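NAD(P)H-flavin oxidoreductase (PDB 2FRE) probably uses bound flavin mononucleotide to pass electrons from NAD(P)H to flavin or other acceptors, as a homodimeric member of the nitroreductase family. Local coordinates at the interface of chains A and B. Numbering follows the deposited sequence. Chains: chain A/B, NAD(P)H-flavin oxidoreductase.

The interface of chains A and B. Residues chain A 188-189, 191, 195; chain B 55-57, 92, 153.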
ATOM      1  N   ASP A 188      18.430   5.421  -5.549  1.00 24.92           N
ATOM      2  CA  ASP A 188      18.659   5.516  -4.122  1.00 25.26           C
ATOM      3  C   ASP A 188      17.822   4.516  -3.318  1.00 25.02           C
ATOM      4  O   ASP A 188      18.024   4.375  -2.112  1.00 25.05           O
ATOM      5  CB  ASP A 188      18.378   6.933  -3.611  1.00 25.11           C
ATOM      6  CG  ASP A 188      19.387   7.951  -4.103  1.00 27.54           C
ATOM      7  OD1 ASP A 188      20.271   7.599  -4.896  1.00 31.41           O
ATOM      8  OD2 ASP A 188      19.280   9.107  -3.674  1.00 28.80           O
ATOM      9  N   VAL A 189      16.868   3.856  -3.956  1.00 25.03           N
ATOM     10  CA  VAL A 189      16.007   2.916  -3.237  1.00 25.63           C
ATOM     11  C   VAL A 189      15.876   1.542  -3.897  1.00 25.85           C
ATOM     12  O   VAL A 189      15.352   0.628  -3.267  1.00 26.00           O
ATOM     13  CB  VAL A 189      14.579   3.467  -2.972  1.00 25.41           C
ATOM     14  CG1 VAL A 189      14.633   4.763  -2.160  1.00 26.74           C
ATOM     15  CG2 VAL A 189      13.778   3.661  -4.266  1.00 26.51           C
ATOM     16  N   PHE A 191      17.929  -1.520  -5.707  1.00 26.10           N
ATOM     17  CA  PHE A 191      19.263  -2.085  -5.809  1.00 25.93           C
ATOM     18  C   PHE A 191      19.215  -3.471  -6.468  1.00 26.07           C
ATOM     19  O   PHE A 191      18.445  -4.343  -6.060  1.00 24.56           O
ATOM     20  CB  PHE A 191      19.891  -2.225  -4.413  1.00 26.34           C
ATOM     21  CG  PHE A 191      19.715  -1.013  -3.525  1.00 26.24           C
ATOM     22  CD1 PHE A 191      20.019   0.262  -3.993  1.00 25.87           C
ATOM     23  CD2 PHE A 191      19.229  -1.145  -2.233  1.00 25.19           C
ATOM     24  CE1 PHE A 191      19.864   1.371  -3.186  1.00 25.34           C
ATOM     25  CE2 PHE A 191      19.043  -0.038  -1.430  1.00 26.64           C
ATOM     26  CZ  PHE A 191      19.368   1.233  -1.913  1.00 25.65           C
ATOM     27  N   PHE A 195      21.840  -5.312  -1.281  1.00 27.36           N
ATOM     28  CA  PHE A 195      21.581  -3.975  -0.750  1.00 28.21           C
ATOM     29  C   PHE A 195      22.843  -3.114  -0.950  1.00 28.53           C
ATOM     30  O   PHE A 195      23.832  -3.310  -0.266  1.00 28.60           O
ATOM     31  CB  PHE A 195      21.204  -4.075   0.732  1.00 27.22           C
ATOM     32  CG  PHE A 195      20.576  -2.815   1.298  1.00 27.10           C
ATOM     33  CD1 PHE A 195      19.212  -2.768   1.574  1.00 27.03           C
ATOM     34  CD2 PHE A 195      21.348  -1.688   1.568  1.00 26.76           C
ATOM     35  CE1 PHE A 195      18.634  -1.637   2.117  1.00 25.90           C
ATOM     36  CE2 PHE A 195      20.777  -0.546   2.110  1.00 26.99           C
ATOM     37  CZ  PHE A 195      19.406  -0.520   2.384  1.00 27.35           C
TER
ATOM     38  N   TRP B  55      10.914   2.734   1.968  1.00 26.16           N
ATOM     39  CA  TRP B  55      11.056   1.511   1.171  1.00 26.30           C
ATOM     40  C   TRP B  55      12.411   1.389   0.493  1.00 26.47           C
ATOM     41  O   TRP B  55      13.021   2.389   0.078  1.00 26.78           O
ATOM     42  CB  TRP B  55       9.973   1.463   0.094  1.00 26.05           C
ATOM     43  CG  TRP B  55       9.758   2.763  -0.572  1.00 25.60           C
ATOM     44  CD1 TRP B  55      10.553   3.365  -1.506  1.00 25.96           C
ATOM     45  CD2 TRP B  55       8.667   3.656  -0.335  1.00 25.23           C
ATOM     46  NE1 TRP B  55      10.016   4.578  -1.862  1.00 26.10           N
ATOM     47  CE2 TRP B  55       8.854   4.774  -1.163  1.00 25.88           C
ATOM     48  CE3 TRP B  55       7.551   3.620   0.520  1.00 25.07           C
ATOM     49  CZ2 TRP B  55       7.946   5.837  -1.189  1.00 24.73           C
ATOM     50  CZ3 TRP B  55       6.658   4.674   0.499  1.00 24.31           C
ATOM     51  CH2 TRP B  55       6.858   5.763  -0.348  1.00 26.10           C
ATOM     52  N   ARG B  56      12.869   0.143   0.383  1.00 25.89           N
ATOM     53  CA  ARG B  56      13.951  -0.240  -0.511  1.00 26.05           C
ATOM     54  C   ARG B  56      13.554  -1.536  -1.204  1.00 26.26           C
ATOM     55  O   ARG B  56      12.777  -2.345  -0.648  1.00 26.18           O
ATOM     56  CB  ARG B  56      15.270  -0.458   0.251  1.00 26.32           C
ATOM     57  CG  ARG B  56      15.645   0.683   1.203  1.00 26.47           C
ATOM     58  CD  ARG B  56      16.202   1.881   0.454  1.00 26.07           C
ATOM     59  NE  ARG B  56      16.749   2.878   1.380  1.00 25.16           N
ATOM     60  CZ  ARG B  56      16.041   3.847   1.970  1.00 26.74           C
ATOM     61  NH1 ARG B  56      14.757   4.003   1.742  1.00 24.70           N
ATOM     62  NH2 ARG B  56      16.635   4.700   2.791  1.00 29.49           N
ATOM     63  N   PHE B  57      14.096  -1.727  -2.402  1.00 25.44           N
ATOM     64  CA  PHE B  57      13.830  -2.901  -3.221  1.00 26.13           C
ATOM     65  C   PHE B  57      15.151  -3.531  -3.653  1.00 26.33           C
ATOM     66  O   PHE B  57      16.009  -2.854  -4.217  1.00 27.76           O
ATOM     67  CB  PHE B  57      13.026  -2.517  -4.444  1.00 26.60           C
ATOM     68  CG  PHE B  57      11.890  -1.598  -4.134  1.00 26.30           C
ATOM     69  CD1 PHE B  57      10.711  -2.096  -3.598  1.00 27.87           C
ATOM     70  CD2 PHE B  57      12.012  -0.232  -4.338  1.00 27.33           C
ATOM     71  CE1 PHE B  57       9.638  -1.249  -3.289  1.00 26.34           C
ATOM     72  CE2 PHE B  57      10.952   0.622  -4.057  1.00 27.89           C
ATOM     73  CZ  PHE B  57       9.764   0.113  -3.495  1.00 26.05           C
ATOM     74  N   ILE B  92      11.797  -3.952   1.414  1.00 25.17           N
ATOM     75  CA  ILE B  92      12.514  -3.758   2.663  1.00 25.32           C
ATOM     76  C   ILE B  92      12.049  -2.382   3.134  1.00 25.04           C
ATOM     77  O   ILE B  92      11.720  -1.544   2.298  1.00 25.29           O
ATOM     78  CB  ILE B  92      14.043  -3.805   2.395  1.00 26.03           C
ATOM     79  CG1 ILE B  92      14.482  -5.234   2.060  1.00 28.85           C
ATOM     80  CG2 ILE B  92      14.876  -3.288   3.571  1.00 26.29           C
ATOM     81  CD1 ILE B  92      15.596  -5.255   1.094  1.00 31.11           C
ATOM     82  N   PHE B 153      16.766  -1.996   9.134  1.00 27.99           N
ATOM     83  CA  PHE B 153      15.976  -2.176   7.926  1.00 28.44           C
ATOM     84  C   PHE B 153      15.322  -3.535   8.019  1.00 28.89           C
ATOM     85  O   PHE B 153      15.997  -4.532   8.319  1.00 28.36           O
ATOM     86  CB  PHE B 153      16.842  -2.131   6.671  1.00 28.46           C
ATOM     87  CG  PHE B 153      17.311  -0.762   6.309  1.00 28.68           C
ATOM     88  CD1 PHE B 153      16.696  -0.047   5.293  1.00 28.64           C
ATOM     89  CD2 PHE B 153      18.362  -0.185   6.989  1.00 28.71           C
ATOM     90  CE1 PHE B 153      17.129   1.208   4.959  1.00 30.58           C
ATOM     91  CE2 PHE B 153      18.815   1.086   6.656  1.00 29.17           C
ATOM     92  CZ  PHE B 153      18.192   1.790   5.639  1.00 29.73           C
TER
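B:Phe57, on strand 55-61, is bracketed by A:Val189 and A:Phe191, its backbone N donating to A:Val189 O and its carbonyl O accepting from A:Phe191 N, each at 2.8 Å. One residue bonded to the two that flank position 190 is the pattern of parallel pairing, and by it the short strand 190-192 of one subunit joins a sheet edge of the other. The paired main chains set the register for the side chains around them.

A:Val189 lays CB and CG1 against the main chain of B:Trp55, and its side chain runs beside that of B:Phe57, pointing the same way. B:Arg56 serves here mainly through its aliphatic stem. CG sits anti to the carbonyl carbon (chi1 -50°) and the chain bends at the next bond, bringing CD to 3.8 Å from A:Val189 CA and also against A:Phe191 CE2. The guanidinium folds back on its own strand, where NH1 donates to B:Trp55 O at 2.9 Å from above the carbonyl plane; this bond probably steadies the bend that presents the methylenes to chain A.

Farther along, A:Phe195 carries A:Phe191 CE2 over the centre of one ring face, and its CE1 meets B:Arg56 CG at 3.9 Å. With CG anti to the backbone N (chi1 -165°), the ring extends towards B:Phe153 and directs CZ onto the rim of that ring's face, the planes 69° apart in an edge-to-face contact.

Strand addition backed by aromatic packing thus fastens the C-terminal segment of one subunit to its neighbour, and the two-fold axis repeats the contact with the chains exchanged, consistent with the intertwined dimer typical of nitroreductases.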